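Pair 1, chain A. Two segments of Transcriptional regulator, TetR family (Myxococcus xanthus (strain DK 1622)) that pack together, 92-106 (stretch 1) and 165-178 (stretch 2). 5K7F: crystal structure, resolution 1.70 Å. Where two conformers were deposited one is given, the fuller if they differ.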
# COMPACT_ATOMS: atom_id res chain seq x y z
N ARG A 92 11.22 19.30 8.09
CA ARG A 92 10.15 19.30 7.12
C ARG A 92 9.62 17.87 6.84
O ARG A 92 8.44 17.61 6.83
CB ARG A 92 10.62 19.94 5.83
CG ARG A 92 9.55 20.26 4.87
CD ARG A 92 9.96 21.35 3.91
NE ARG A 92 10.80 20.88 2.91
CZ ARG A 92 12.06 21.24 2.73
NH1 ARG A 92 12.60 22.10 3.51
NH2 ARG A 92 12.75 20.69 1.80
N LEU A 93 10.54 16.92 6.67
CA LEU A 93 10.12 15.54 6.43
C LEU A 93 9.39 14.96 7.64
O LEU A 93 8.37 14.27 7.49
CB LEU A 93 11.35 14.70 6.09
CG LEU A 93 11.82 14.84 4.64
CD1 LEU A 93 13.24 14.38 4.57
CD2 LEU A 93 10.89 14.08 3.70
N ARG A 94 9.87 15.29 8.86
CA ARG A 94 9.21 14.80 10.07
C ARG A 94 7.79 15.35 10.20
O ARG A 94 6.84 14.62 10.53
CB ARG A 94 10.01 15.20 11.32
CG ARG A 94 11.32 14.51 11.45
CD ARG A 94 12.08 14.95 12.71
NE ARG A 94 13.39 14.34 12.77
CZ ARG A 94 14.51 14.97 13.15
NH1 ARG A 94 14.47 16.25 13.52
NH2 ARG A 94 15.66 14.32 13.15
N ALA A 95 7.62 16.63 9.89
CA ALA A 95 6.29 17.23 9.94
C ALA A 95 5.40 16.71 8.82
O ALA A 95 4.20 16.48 9.04
CB ALA A 95 6.39 18.76 9.88
N CYS A 96 5.99 16.50 7.62
CA CYS A 96 5.23 16.02 6.47
C CYS A 96 4.69 14.62 6.73
O CYS A 96 3.51 14.33 6.50
CB CYS A 96 6.11 16.05 5.23
SG CYS A 96 5.24 15.89 3.66
N MET A 97 5.54 13.76 7.31
CA MET A 97 5.12 12.41 7.65
C MET A 97 3.99 12.41 8.66
O MET A 97 3.01 11.66 8.51
CB MET A 97 6.30 11.62 8.21
CG MET A 97 5.90 10.17 8.48
SD MET A 97 7.32 9.14 8.92
CE MET A 97 7.44 8.16 7.45
N ARG A 98 4.12 13.21 9.73
CA ARG A 98 3.06 13.25 10.73
C ARG A 98 1.74 13.74 10.12
O ARG A 98 0.71 13.07 10.25
CB ARG A 98 3.50 14.12 11.91
CG ARG A 98 2.51 14.15 13.07
CD ARG A 98 3.07 14.98 14.21
NE ARG A 98 2.33 14.86 15.48
CZ ARG A 98 2.48 13.89 16.38
NH1 ARG A 98 3.32 12.86 16.20
NH2 ARG A 98 1.77 13.96 17.49
N HIS A 99 1.78 14.85 9.37
CA HIS A 99 0.56 15.32 8.71
C HIS A 99 -0.03 14.29 7.74
O HIS A 99 -1.25 14.11 7.67
CB HIS A 99 0.84 16.63 7.99
CG HIS A 99 0.91 17.83 8.92
ND1 HIS A 99 -0.18 18.32 9.61
CD2 HIS A 99 1.95 18.61 9.30
CE1 HIS A 99 0.18 19.36 10.35
NE2 HIS A 99 1.48 19.56 10.17
N ASN A 100 0.83 13.61 6.96
CA ASN A 100 0.34 12.60 6.01
C ASN A 100 -0.34 11.43 6.74
O ASN A 100 -1.34 10.89 6.27
CB ASN A 100 1.51 12.13 5.15
CG ASN A 100 1.10 11.53 3.82
OD1 ASN A 100 1.89 11.61 2.88
ND2 ASN A 100 -0.08 10.94 3.73
N ILE A 101 0.20 11.00 7.88
CA ILE A 101 -0.41 9.89 8.59
C ILE A 101 -1.79 10.28 9.10
O ILE A 101 -2.74 9.49 9.08
CB ILE A 101 0.51 9.43 9.74
CG1 ILE A 101 1.74 8.72 9.20
CG2 ILE A 101 -0.23 8.45 10.70
CD1 ILE A 101 2.86 8.56 10.21
N LEU A 102 -1.91 11.51 9.55
CA LEU A 102 -3.21 12.01 9.97
C LEU A 102 -4.18 12.06 8.79
O LEU A 102 -5.33 11.62 8.89
CB LEU A 102 -3.07 13.38 10.68
CG LEU A 102 -2.23 13.44 11.99
CD1 LEU A 102 -2.11 14.86 12.49
CD2 LEU A 102 -2.75 12.47 13.05
N LEU A 103 -3.76 12.59 7.65
CA LEU A 103 -4.64 12.59 6.48
C LEU A 103 -5.14 11.18 6.11
O LEU A 103 -6.29 11.01 5.68
CB LEU A 103 -3.90 13.21 5.29
CG LEU A 103 -4.57 13.08 3.93
CD1 LEU A 103 -5.85 13.82 3.88
CD2 LEU A 103 -3.65 13.60 2.82
N VAL A 104 -4.32 10.16 6.33
CA VAL A 104 -4.66 8.79 5.98
C VAL A 104 -5.64 8.18 6.96
O VAL A 104 -6.39 7.26 6.59
CB VAL A 104 -3.35 7.99 5.91
CG1 VAL A 104 -3.60 6.54 6.03
CG2 VAL A 104 -2.66 8.28 4.56
N THR A 105 -5.65 8.67 8.21
CA THR A 105 -6.36 7.99 9.29
C THR A 105 -7.58 8.72 9.77
O THR A 105 -8.45 8.07 10.37
CB THR A 105 -5.43 7.72 10.49
OG1 THR A 105 -4.72 8.88 10.91
CG2 THR A 105 -4.39 6.65 10.15
N ARG A 106 -7.69 10.03 9.51
CA ARG A 106 -8.89 10.77 9.95
C ARG A 106 -10.14 10.22 9.26
O ARG A 106 -10.17 9.99 8.05
CB ARG A 106 -8.73 12.26 9.65
CG ARG A 106 -7.65 12.99 10.47
CD ARG A 106 -8.02 14.51 10.68
NE ARG A 106 -6.93 15.30 11.22
CZ ARG A 106 -5.88 15.72 10.52
NH1 ARG A 106 -5.74 15.39 9.24
NH2 ARG A 106 -4.96 16.44 11.14
N SER A 165 9.76 4.96 0.20
CA SER A 165 9.72 4.26 1.49
C SER A 165 8.74 4.96 2.41
O SER A 165 7.83 4.34 3.02
CB SER A 165 11.11 4.21 2.11
OG SER A 165 11.98 3.38 1.33
N PHE A 166 8.91 6.27 2.50
CA PHE A 166 7.99 7.17 3.19
C PHE A 166 6.55 6.94 2.74
O PHE A 166 5.62 6.78 3.56
CB PHE A 166 8.48 8.58 2.90
CG PHE A 166 7.63 9.72 3.46
CD1 PHE A 166 6.30 9.92 3.10
CD2 PHE A 166 8.24 10.65 4.24
CE1 PHE A 166 5.57 11.06 3.61
CE2 PHE A 166 7.54 11.76 4.73
CZ PHE A 166 6.20 11.93 4.38
N LEU A 167 6.32 7.00 1.42
CA LEU A 167 4.97 6.85 0.91
C LEU A 167 4.38 5.48 1.23
O LEU A 167 3.22 5.38 1.65
CB LEU A 167 4.95 7.10 -0.60
CG LEU A 167 4.89 8.56 -1.02
CD1 LEU A 167 5.03 8.64 -2.55
CD2 LEU A 167 3.60 9.24 -0.54
N GLY A 168 5.13 4.39 1.00
CA GLY A 168 4.60 3.07 1.33
C GLY A 168 4.27 2.94 2.81
O GLY A 168 3.23 2.39 3.19
N MET A 169 5.21 3.32 3.68
CA MET A 169 4.92 3.28 5.12
C MET A 169 3.60 3.95 5.44
O MET A 169 2.78 3.40 6.20
CB MET A 169 6.03 3.95 5.93
CG MET A 169 7.24 3.15 6.13
SD MET A 169 8.56 4.14 6.88
CE MET A 169 7.82 4.62 8.39
N VAL A 170 3.37 5.13 4.87
CA VAL A 170 2.26 5.96 5.35
C VAL A 170 0.96 5.55 4.69
O VAL A 170 -0.07 5.40 5.36
CB VAL A 170 2.58 7.44 5.10
CG1 VAL A 170 1.41 8.30 5.47
CG2 VAL A 170 3.81 7.83 5.94
N LEU A 171 0.97 5.31 3.37
CA LEU A 171 -0.29 5.04 2.70
C LEU A 171 -0.84 3.66 3.08
O LEU A 171 -2.06 3.46 3.05
CB LEU A 171 -0.10 5.16 1.18
CG LEU A 171 0.32 6.56 0.72
CD1 LEU A 171 0.52 6.56 -0.79
CD2 LEU A 171 -0.70 7.60 1.13
N TRP A 172 0.04 2.70 3.41
CA TRP A 172 -0.42 1.35 3.75
C TRP A 172 -1.09 1.29 5.13
O TRP A 172 -1.71 0.26 5.43
CB TRP A 172 0.75 0.34 3.66
CG TRP A 172 0.27 -1.05 3.21
CD1 TRP A 172 -0.19 -1.40 1.97
CD2 TRP A 172 0.17 -2.24 4.02
NE1 TRP A 172 -0.57 -2.71 1.96
CE2 TRP A 172 -0.35 -3.25 3.20
CE3 TRP A 172 0.47 -2.54 5.35
CZ2 TRP A 172 -0.57 -4.55 3.66
CZ3 TRP A 172 0.24 -3.84 5.81
CH2 TRP A 172 -0.28 -4.81 4.97
N ILE A 173 -1.02 2.36 5.93
CA ILE A 173 -1.67 2.40 7.26
C ILE A 173 -3.17 2.08 7.18
O ILE A 173 -3.73 1.48 8.10
CB ILE A 173 -1.43 3.75 7.93
CG1 ILE A 173 0.07 3.96 8.21
CG2 ILE A 173 -2.22 3.84 9.22
CD1 ILE A 173 0.39 5.40 8.84
N TYR A 174 -3.84 2.46 6.09
CA TYR A 174 -5.27 2.16 6.01
C TYR A 174 -5.58 0.68 6.07
O TYR A 174 -6.67 0.31 6.51
CB TYR A 174 -5.85 2.80 4.76
CG TYR A 174 -5.82 1.98 3.51
CD1 TYR A 174 -6.89 1.14 3.18
CD2 TYR A 174 -4.78 2.10 2.61
CE1 TYR A 174 -6.90 0.43 2.02
CE2 TYR A 174 -4.77 1.37 1.44
CZ TYR A 174 -5.84 0.55 1.15
OH TYR A 174 -5.86 -0.18 -0.02
N LYS A 175 -4.64 -0.19 5.67
CA LYS A 175 -4.84 -1.64 5.69
C LYS A 175 -4.94 -2.21 7.11
O LYS A 175 -5.52 -3.29 7.28
CB LYS A 175 -3.70 -2.38 4.97
CG LYS A 175 -3.71 -2.28 3.44
CD LYS A 175 -4.96 -2.90 2.86
CE LYS A 175 -4.80 -3.31 1.40
NZ LYS A 175 -3.89 -2.39 0.66
N TRP A 176 -4.41 -1.53 8.11
CA TRP A 176 -4.32 -2.11 9.44
C TRP A 176 -4.75 -1.19 10.56
O TRP A 176 -4.93 -1.67 11.69
CB TRP A 176 -2.90 -2.59 9.73
CG TRP A 176 -1.82 -1.56 9.67
CD1 TRP A 176 -1.12 -1.14 8.56
CD2 TRP A 176 -1.23 -0.89 10.77
NE1 TRP A 176 -0.16 -0.23 8.91
CE2 TRP A 176 -0.23 -0.04 10.27
CE3 TRP A 176 -1.46 -0.92 12.14
CZ2 TRP A 176 0.53 0.77 11.10
CZ3 TRP A 176 -0.73 -0.12 12.95
CH2 TRP A 176 0.30 0.69 12.43
N PHE A 177 -4.93 0.08 10.32
CA PHE A 177 -5.32 0.97 11.39
C PHE A 177 -6.81 0.86 11.66
O PHE A 177 -7.61 0.75 10.73
CB PHE A 177 -4.94 2.40 11.05
CG PHE A 177 -5.42 3.39 12.03
CD1 PHE A 177 -4.69 3.64 13.19
CD2 PHE A 177 -6.57 4.10 11.82
CE1 PHE A 177 -5.12 4.58 14.08
CE2 PHE A 177 -7.00 5.03 12.72
CZ PHE A 177 -6.27 5.27 13.86
N LYS A 178 -7.17 0.98 12.95
CA LYS A 178 -8.53 1.18 13.46
C LYS A 178 -8.43 2.12 14.67
O LYS A 178 -7.42 2.09 15.38
CB LYS A 178 -9.20 -0.14 13.90
CG LYS A 178 -9.17 -1.27 12.87
CD LYS A 178 -10.38 -1.22 11.96
CE LYS A 178 -10.31 -2.32 10.90
NZ LYS A 178 -10.06 -3.68 11.49

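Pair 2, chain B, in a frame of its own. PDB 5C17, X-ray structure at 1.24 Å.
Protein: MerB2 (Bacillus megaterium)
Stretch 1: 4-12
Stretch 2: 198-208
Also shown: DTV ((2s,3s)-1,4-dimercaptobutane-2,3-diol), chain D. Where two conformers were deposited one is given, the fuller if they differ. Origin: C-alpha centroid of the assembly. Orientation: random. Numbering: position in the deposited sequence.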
# COMPACT_ATOMS: atom_id res chain seq x y z
N LYS B 4 3.04 5.32 16.95
CA LYS B 4 2.57 5.66 15.61
C LYS B 4 2.49 7.17 15.40
O LYS B 4 1.93 7.62 14.40
CB LYS B 4 1.19 5.03 15.34
CG LYS B 4 1.24 3.56 14.97
CD LYS B 4 -0.03 3.13 14.27
CE LYS B 4 -1.25 3.29 15.16
NZ LYS B 4 -2.51 2.95 14.43
N THR B 5 3.05 7.95 16.32
CA THR B 5 3.08 9.40 16.17
C THR B 5 3.73 9.74 14.84
O THR B 5 3.27 10.60 14.10
CB THR B 5 3.88 10.06 17.33
OG1 THR B 5 3.15 9.89 18.55
CG2 THR B 5 4.10 11.55 17.08
N GLU B 6 4.80 9.03 14.54
CA GLU B 6 5.54 9.27 13.32
C GLU B 6 4.65 9.08 12.08
O GLU B 6 4.69 9.91 11.17
CB GLU B 6 6.77 8.37 13.29
CG GLU B 6 7.63 8.54 12.07
CD GLU B 6 8.88 7.69 12.12
OE1 GLU B 6 9.29 7.30 13.23
OE2 GLU B 6 9.45 7.40 11.04
N LEU B 7 3.85 8.01 12.04
CA LEU B 7 2.99 7.75 10.88
C LEU B 7 1.92 8.83 10.70
O LEU B 7 1.67 9.29 9.59
CB LEU B 7 2.33 6.38 11.00
CG LEU B 7 1.50 5.94 9.80
CD1 LEU B 7 2.36 5.92 8.51
CD2 LEU B 7 0.89 4.59 10.08
N LYS B 8 1.27 9.21 11.79
CA LYS B 8 0.28 10.28 11.74
C LYS B 8 0.92 11.55 11.21
O LYS B 8 0.35 12.25 10.35
CB LYS B 8 -0.28 10.55 13.14
CG LYS B 8 -0.83 9.33 13.82
CD LYS B 8 -1.42 9.64 15.18
CE LYS B 8 -2.19 8.45 15.72
NZ LYS B 8 -2.93 8.81 16.94
N LYS B 9 2.11 11.87 11.70
CA LYS B 9 2.80 13.09 11.29
C LYS B 9 3.25 13.03 9.84
O LYS B 9 3.24 14.03 9.13
CB LYS B 9 3.98 13.41 12.21
CG LYS B 9 3.60 13.69 13.66
CD LYS B 9 2.67 14.86 13.82
CE LYS B 9 2.34 15.07 15.30
NZ LYS B 9 1.57 16.31 15.55
N PHE B 10 3.64 11.84 9.38
CA PHE B 10 3.96 11.61 7.97
C PHE B 10 2.78 11.98 7.09
O PHE B 10 2.93 12.70 6.10
CB PHE B 10 4.39 10.15 7.76
CG PHE B 10 4.27 9.66 6.33
CD1 PHE B 10 5.26 9.90 5.38
CD2 PHE B 10 3.17 8.89 5.94
CE1 PHE B 10 5.13 9.42 4.08
CE2 PHE B 10 3.04 8.42 4.64
CZ PHE B 10 4.02 8.68 3.72
N TYR B 11 1.59 11.50 7.43
CA TYR B 11 0.43 11.78 6.60
C TYR B 11 0.02 13.24 6.68
O TYR B 11 -0.45 13.79 5.68
CB TYR B 11 -0.73 10.90 7.01
CG TYR B 11 -0.71 9.51 6.46
CD1 TYR B 11 -0.84 9.28 5.10
CD2 TYR B 11 -0.62 8.42 7.29
CE1 TYR B 11 -0.85 8.01 4.58
CE2 TYR B 11 -0.65 7.13 6.79
CZ TYR B 11 -0.76 6.93 5.44
OH TYR B 11 -0.79 5.64 4.95
N GLU B 12 0.16 13.87 7.85
CA GLU B 12 -0.18 15.28 7.94
C GLU B 12 0.75 16.13 7.07
O GLU B 12 0.31 17.07 6.41
CB GLU B 12 -0.14 15.76 9.39
CG GLU B 12 -1.30 15.23 10.21
CD GLU B 12 -1.30 15.75 11.62
OE1 GLU B 12 -2.27 15.43 12.35
OE2 GLU B 12 -0.34 16.47 12.01
N LEU B 198 -1.43 -3.95 10.69
CA LEU B 198 -2.88 -3.82 10.65
C LEU B 198 -3.31 -2.46 11.16
O LEU B 198 -4.18 -1.82 10.58
CB LEU B 198 -3.55 -4.91 11.47
CG LEU B 198 -3.75 -6.25 10.78
CD1 LEU B 198 -4.17 -7.30 11.79
CD2 LEU B 198 -4.80 -6.12 9.68
N SER B 199 -2.71 -2.02 12.26
CA SER B 199 -3.11 -0.76 12.87
C SER B 199 -2.77 0.44 11.97
O SER B 199 -3.39 1.49 12.08
CB SER B 199 -2.45 -0.60 14.24
OG SER B 199 -1.13 -0.16 14.09
N PHE B 200 -1.82 0.27 11.06
CA PHE B 200 -1.46 1.37 10.17
C PHE B 200 -2.64 1.79 9.28
O PHE B 200 -2.69 2.92 8.83
CB PHE B 200 -0.29 0.98 9.27
CG PHE B 200 1.06 1.19 9.89
CD1 PHE B 200 1.24 1.27 11.26
CD2 PHE B 200 2.17 1.32 9.07
CE1 PHE B 200 2.52 1.47 11.79
CE2 PHE B 200 3.44 1.51 9.60
CZ PHE B 200 3.61 1.58 10.96
N GLY B 201 -3.59 0.89 9.06
CA GLY B 201 -4.75 1.23 8.25
C GLY B 201 -5.57 2.33 8.87
O GLY B 201 -6.30 3.02 8.16
N ASN B 202 -5.50 2.50 10.19
CA ASN B 202 -6.15 3.62 10.86
C ASN B 202 -5.72 4.95 10.26
O ASN B 202 -6.55 5.82 9.96
CB ASN B 202 -5.81 3.65 12.35
CG ASN B 202 -6.47 2.53 13.15
OD1 ASN B 202 -7.35 1.84 12.66
ND2 ASN B 202 -6.04 2.37 14.40
N GLU B 203 -4.42 5.10 10.06
CA GLU B 203 -3.85 6.34 9.59
C GLU B 203 -4.14 6.53 8.09
O GLU B 203 -4.34 7.64 7.63
CB GLU B 203 -2.35 6.38 9.90
CG GLU B 203 -2.04 6.77 11.36
CD GLU B 203 -2.22 5.63 12.38
OE1 GLU B 203 -2.24 5.94 13.59
OE2 GLU B 203 -2.31 4.45 11.99
N LEU B 204 -4.16 5.43 7.33
CA LEU B 204 -4.54 5.53 5.93
C LEU B 204 -6.00 6.01 5.82
O LEU B 204 -6.32 6.84 4.98
CB LEU B 204 -4.37 4.19 5.23
CG LEU B 204 -4.72 4.17 3.74
CD1 LEU B 204 -3.93 5.21 2.98
CD2 LEU B 204 -4.46 2.79 3.19
N LYS B 205 -6.88 5.47 6.65
CA LYS B 205 -8.27 5.92 6.66
C LYS B 205 -8.40 7.40 6.97
O LYS B 205 -9.18 8.11 6.34
CB LYS B 205 -9.07 5.15 7.69
CG LYS B 205 -9.57 3.83 7.26
CD LYS B 205 -9.92 3.02 8.50
CE LYS B 205 -11.09 2.08 8.33
NZ LYS B 205 -11.19 1.16 9.52
N LYS B 206 -7.64 7.86 7.96
CA LYS B 206 -7.64 9.28 8.31
C LYS B 206 -7.15 10.12 7.13
O LYS B 206 -7.72 11.15 6.83
CB LYS B 206 -6.78 9.51 9.55
CG LYS B 206 -6.65 10.97 9.95
CD LYS B 206 -7.92 11.48 10.56
CE LYS B 206 -7.70 12.87 11.18
NZ LYS B 206 -6.97 12.78 12.48
N PHE B 207 -6.09 9.67 6.46
CA PHE B 207 -5.54 10.37 5.31
C PHE B 207 -6.58 10.55 4.20
O PHE B 207 -6.64 11.60 3.55
CB PHE B 207 -4.34 9.59 4.78
CG PHE B 207 -3.76 10.13 3.51
CD1 PHE B 207 -3.06 11.33 3.49
CD2 PHE B 207 -3.89 9.42 2.34
CE1 PHE B 207 -2.52 11.81 2.29
CE2 PHE B 207 -3.36 9.88 1.15
CZ PHE B 207 -2.66 11.07 1.12
N LEU B 208 -7.40 9.52 3.98
CA LEU B 208 -8.44 9.57 2.95
C LEU B 208 -9.72 10.29 3.39
O LEU B 208 -10.62 10.45 2.59
CB LEU B 208 -8.79 8.15 2.51
CG LEU B 208 -7.76 7.50 1.58
CD1 LEU B 208 -7.92 5.99 1.58
CD2 LEU B 208 -7.91 8.04 0.16
S1 DTV D . 6.80 6.75 2.04
C1 DTV D . 5.64 5.49 2.58
C2 DTV D . 4.91 4.82 1.43
O2 DTV D . 5.82 4.07 0.66
C3 DTV D . 3.80 3.87 1.88
O3 DTV D . 2.80 4.62 2.56
C4 DTV D . 4.28 2.75 2.79
S4 DTV D . 3.16 1.36 2.81
O HOH W 1 -4.98 4.84 15.27
O HOH W 2 -0.85 3.78 6.90
O HOH W 3 -4.32 13.58 11.18

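Pair 1 and pair 2 share one arrangement: two helical segments running in roughly the same direction, their axes crossing at -34° in pair 1 and -25° in pair 2, with closest approaches of 9.7 and 9.8 Å. Fourteen central residues superpose with an RMSD of 0.8 Å. The two contacts bury 665 and 533 Å².

The central match is Val A170 with Glu B203. Both point toward the opposing helix, and their side-chain centres fall 1.0 Å apart, yet they work differently. Val A170 is a compact knob seated among Met A97, Asn A100, Ile A101 and Val A104; its CG1 lies 3.8 Å from Ile A101 CG1. At the equivalent site the longer Glu B203 packs its CB 3.7 Å from Leu B7 CD2 and 3.6 Å from Tyr B11 CE2, while its carboxylate turns to the amine of Lys B4. The salt bridge joins Lys B4 NZ to Glu B203 OE2 at 2.9 Å, and the same NZ donates to Ser B199 O, also at 2.9 Å.

Lys B4 occupies the position of Met A97. Where the lysine ends in a charge, the methionine stays apolar: Met A97 CE is 3.7 Å from Met A169 CE and also lies over one face of the Phe A166 ring. That ring fills a pocket formed by Leu A93, Cys A96, Met A97 and Asn A100. At the matching position Ser B199 carries no ring. The ring that packs against Lys B4 and Leu B7, the counterparts of Met A97 and Asn A100, belongs to Phe B200, which is matched to Leu A167. Leu B7 CD2 sits over its face, 3.5 Å from the ring centroid. The side chain of Leu B7 nearly coincides with that of Asn A100, the centres 0.7 Å apart, but the amide brings a cost: Asn A100 ND2 lies 3.5 Å from Val A170 CG1 and is buried without a polar partner.

One turn further along, Val A104 matches Tyr B11. The valine meets Leu A171 through CG2 and CD2 at 4.0 Å. The tyrosine spans more of the opposing helix: its CD1 is 3.4 Å from Phe B207 CD1, the two rings meeting obliquely, and its hydroxyl donates to water 2, which in turn donates to Phe B200 O. Pair 1 has no hydrogen bond across its interface, so its two segments are held by apolar packing, including Thr A105 CG2 over the face of Phe A177; pair 2 combines packing with charge and bridging water on the same backbone frame.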